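Local coordinates for germination protein (Bacillus megaterium, PDB 6O59) that probably takes part in sensing germinants as the A subunit of the GerK3 spore germinant receptor, of which this chain is the N-terminal domain, at residues 146-150 with 237-243. Residues are numbered along the deposited sequence.
Sequences KGAFT and TERPDVV
Phe149, in the m rotamer, lays one ring face over Pro240, whose CG sits 4.0 Å from the ring centroid, 18° off the normal, in a CH-pi contact. At the ring edge, CE2 of Phe149 reaches CG2 of Val243 at 3.6 Å and CD2 of Phe149 lies 3.5 Å from O of Thr237. The extended backbone of Ala148 and Phe149 passes Glu238, with Phe149 and Glu238 CA atoms 5.2 Å apart. A single hydrogen bond joins the segments, from N of Phe149 to O of Glu238 (3.0 Å, 162°), and CA of Ala148 lies 3.3 Å from the same oxygen. Where strand 235-237, outermost in a five-stranded antiparallel sheet, gives way to helix 240-248, Thr237 OG1 accepts from Arg239 N (3.2 Å) in an ST turn, with Arg239 the N-cap residue. Phe255 meets the Phe149 ring edge-to-face, while helix 153-163 touches Pro240 and Val243. The loop leading into that helix is thus held against the sheet-edge strand-to-helix turn, as modelled, by apolar packing and one backbone hydrogen bond.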
ATOM      1  N   LYS A 146     -21.571   8.902  -1.845  1.00107.19           N
ATOM      2  CA  LYS A 146     -21.724   7.646  -2.593  1.00107.78           C
ATOM      3  C   LYS A 146     -20.413   6.824  -2.581  1.00107.99           C
ATOM      4  O   LYS A 146     -20.468   5.599  -2.389  1.00108.98           O
ATOM      5  CB  LYS A 146     -22.195   7.905  -4.041  1.00112.87           C
ATOM      6  N   GLY A 147     -19.274   7.506  -2.798  1.00 99.04           N
ATOM      7  CA  GLY A 147     -17.922   6.940  -2.762  1.00 95.10           C
ATOM      8  C   GLY A 147     -17.262   7.224  -1.423  1.00 91.21           C
ATOM      9  O   GLY A 147     -16.159   7.782  -1.354  1.00 89.88           O
ATOM     10  N   ALA A 148     -17.980   6.871  -0.344  1.00 82.06           N
ATOM     11  CA  ALA A 148     -17.581   7.061   1.039  1.00 77.25           C
ATOM     12  C   ALA A 148     -16.905   5.816   1.584  1.00 74.94           C
ATOM     13  O   ALA A 148     -17.034   4.729   1.014  1.00 73.98           O
ATOM     14  CB  ALA A 148     -18.799   7.406   1.888  1.00 78.07           C
ATOM     15  N   PHE A 149     -16.201   5.976   2.709  1.00 67.27           N
ATOM     16  CA  PHE A 149     -15.548   4.885   3.399  1.00 64.64           C
ATOM     17  C   PHE A 149     -16.572   3.838   3.861  1.00 69.71           C
ATOM     18  O   PHE A 149     -17.735   4.160   4.097  1.00 69.91           O
ATOM     19  CB  PHE A 149     -14.768   5.427   4.587  1.00 64.23           C
ATOM     20  CG  PHE A 149     -13.507   6.172   4.219  1.00 64.45           C
ATOM     21  CD1 PHE A 149     -12.496   5.549   3.489  1.00 66.53           C
ATOM     22  CD2 PHE A 149     -13.276   7.458   4.696  1.00 65.13           C
ATOM     23  CE1 PHE A 149     -11.300   6.218   3.201  1.00 66.12           C
ATOM     24  CE2 PHE A 149     -12.083   8.128   4.406  1.00 66.81           C
ATOM     25  CZ  PHE A 149     -11.106   7.504   3.657  1.00 64.67           C
ATOM     26  N   THR A 150     -16.124   2.587   3.974  1.00 67.30           N
ATOM     27  CA  THR A 150     -16.914   1.433   4.406  1.00 68.19           C
ATOM     28  C   THR A 150     -16.411   0.932   5.778  1.00 73.24           C
ATOM     29  O   THR A 150     -15.515   1.538   6.382  1.00 70.85           O
ATOM     30  CB  THR A 150     -16.825   0.315   3.343  1.00 76.64           C
ATOM     31  OG1 THR A 150     -15.470  -0.134   3.228  1.00 76.53           O
ATOM     32  CG2 THR A 150     -17.332   0.755   1.993  1.00 76.99           C
ATOM     33  N   THR A 237     -14.166  11.595   9.278  1.00 59.45           N
ATOM     34  CA  THR A 237     -14.626  11.950   7.932  1.00 58.76           C
ATOM     35  C   THR A 237     -14.910  10.691   7.134  1.00 63.40           C
ATOM     36  O   THR A 237     -14.123   9.740   7.169  1.00 64.20           O
ATOM     37  CB  THR A 237     -13.620  12.877   7.203  1.00 63.28           C
ATOM     38  OG1 THR A 237     -14.056  13.088   5.869  1.00 62.59           O
ATOM     39  CG2 THR A 237     -12.199  12.335   7.174  1.00 59.97           C
ATOM     40  N   GLU A 238     -16.012  10.686   6.390  1.00 60.23           N
ATOM     41  CA  GLU A 238     -16.349   9.547   5.530  1.00 59.90           C
ATOM     42  C   GLU A 238     -15.859   9.783   4.091  1.00 63.97           C
ATOM     43  O   GLU A 238     -16.044   8.916   3.251  1.00 63.40           O
ATOM     44  CB  GLU A 238     -17.852   9.264   5.552  1.00 62.32           C
ATOM     45  CG  GLU A 238     -18.730  10.372   4.991  1.00 77.68           C
ATOM     46  CD  GLU A 238     -20.222  10.113   5.062  1.00113.00           C
ATOM     47  OE1 GLU A 238     -20.668   9.420   6.010  1.00 92.81           O
ATOM     48  OE2 GLU A 238     -20.947  10.612   4.169  1.00123.77           O
ATOM     49  N   ARG A 239     -15.198  10.935   3.834  1.00 61.55           N
ATOM     50  CA  ARG A 239     -14.721  11.374   2.526  1.00 61.87           C
ATOM     51  C   ARG A 239     -13.216  11.103   2.307  1.00 64.84           C
ATOM     52  O   ARG A 239     -12.385  11.764   2.929  1.00 63.99           O
ATOM     53  CB  ARG A 239     -15.017  12.881   2.367  1.00 63.48           C
ATOM     54  CG  ARG A 239     -16.473  13.230   2.063  1.00 76.47           C
ATOM     55  CD  ARG A 239     -16.727  14.738   2.079  1.00 99.32           C
ATOM     56  NE  ARG A 239     -16.053  15.461   0.988  1.00114.53           N
ATOM     57  CZ  ARG A 239     -15.911  16.788   0.920  1.00126.34           C
ATOM     58  NH1 ARG A 239     -16.388  17.565   1.883  1.00112.47           N
ATOM     59  NH2 ARG A 239     -15.290  17.343  -0.114  1.00108.01           N
ATOM     60  N   PRO A 240     -12.829  10.196   1.375  1.00 63.72           N
ATOM     61  CA  PRO A 240     -11.379   9.941   1.145  1.00 63.43           C
ATOM     62  C   PRO A 240     -10.576  11.177   0.686  1.00 67.94           C
ATOM     63  O   PRO A 240      -9.395  11.271   1.022  1.00 67.28           O
ATOM     64  CB  PRO A 240     -11.363   8.832   0.074  1.00 65.05           C
ATOM     65  CG  PRO A 240     -12.721   8.160   0.206  1.00 69.30           C
ATOM     66  CD  PRO A 240     -13.664   9.291   0.551  1.00 65.87           C
ATOM     67  N   ASP A 241     -11.203  12.130  -0.050  1.00 65.23           N
ATOM     68  CA  ASP A 241     -10.521  13.361  -0.500  1.00 65.37           C
ATOM     69  C   ASP A 241     -10.126  14.249   0.690  1.00 67.07           C
ATOM     70  O   ASP A 241      -9.046  14.833   0.667  1.00 66.91           O
ATOM     71  CB  ASP A 241     -11.357  14.152  -1.505  1.00 69.07           C
ATOM     72  CG  ASP A 241     -12.779  14.417  -1.073  1.00 93.40           C
ATOM     73  OD1 ASP A 241     -13.561  13.433  -0.953  1.00 98.61           O
ATOM     74  OD2 ASP A 241     -13.127  15.597  -0.882  1.00103.18           O
ATOM     75  N   VAL A 242     -10.966  14.297   1.749  1.00 62.07           N
ATOM     76  CA  VAL A 242     -10.696  15.060   2.977  1.00 60.45           C
ATOM     77  C   VAL A 242      -9.493  14.425   3.707  1.00 64.74           C
ATOM     78  O   VAL A 242      -8.618  15.163   4.189  1.00 65.65           O
ATOM     79  CB  VAL A 242     -11.954  15.200   3.870  1.00 62.58           C
ATOM     80  CG1 VAL A 242     -11.644  15.907   5.191  1.00 61.75           C
ATOM     81  CG2 VAL A 242     -13.055  15.949   3.116  1.00 63.01           C
ATOM     82  N   VAL A 243      -9.415  13.073   3.723  1.00 59.74           N
ATOM     83  CA  VAL A 243      -8.290  12.330   4.317  1.00 58.70           C
ATOM     84  C   VAL A 243      -7.029  12.660   3.518  1.00 65.11           C
ATOM     85  O   VAL A 243      -6.022  13.060   4.095  1.00 67.36           O
ATOM     86  CB  VAL A 243      -8.570  10.803   4.389  1.00 60.66           C
ATOM     87  CG1 VAL A 243      -7.285   9.998   4.567  1.00 60.05           C
ATOM     88  CG2 VAL A 243      -9.562  10.487   5.506  1.00 59.62           C
TER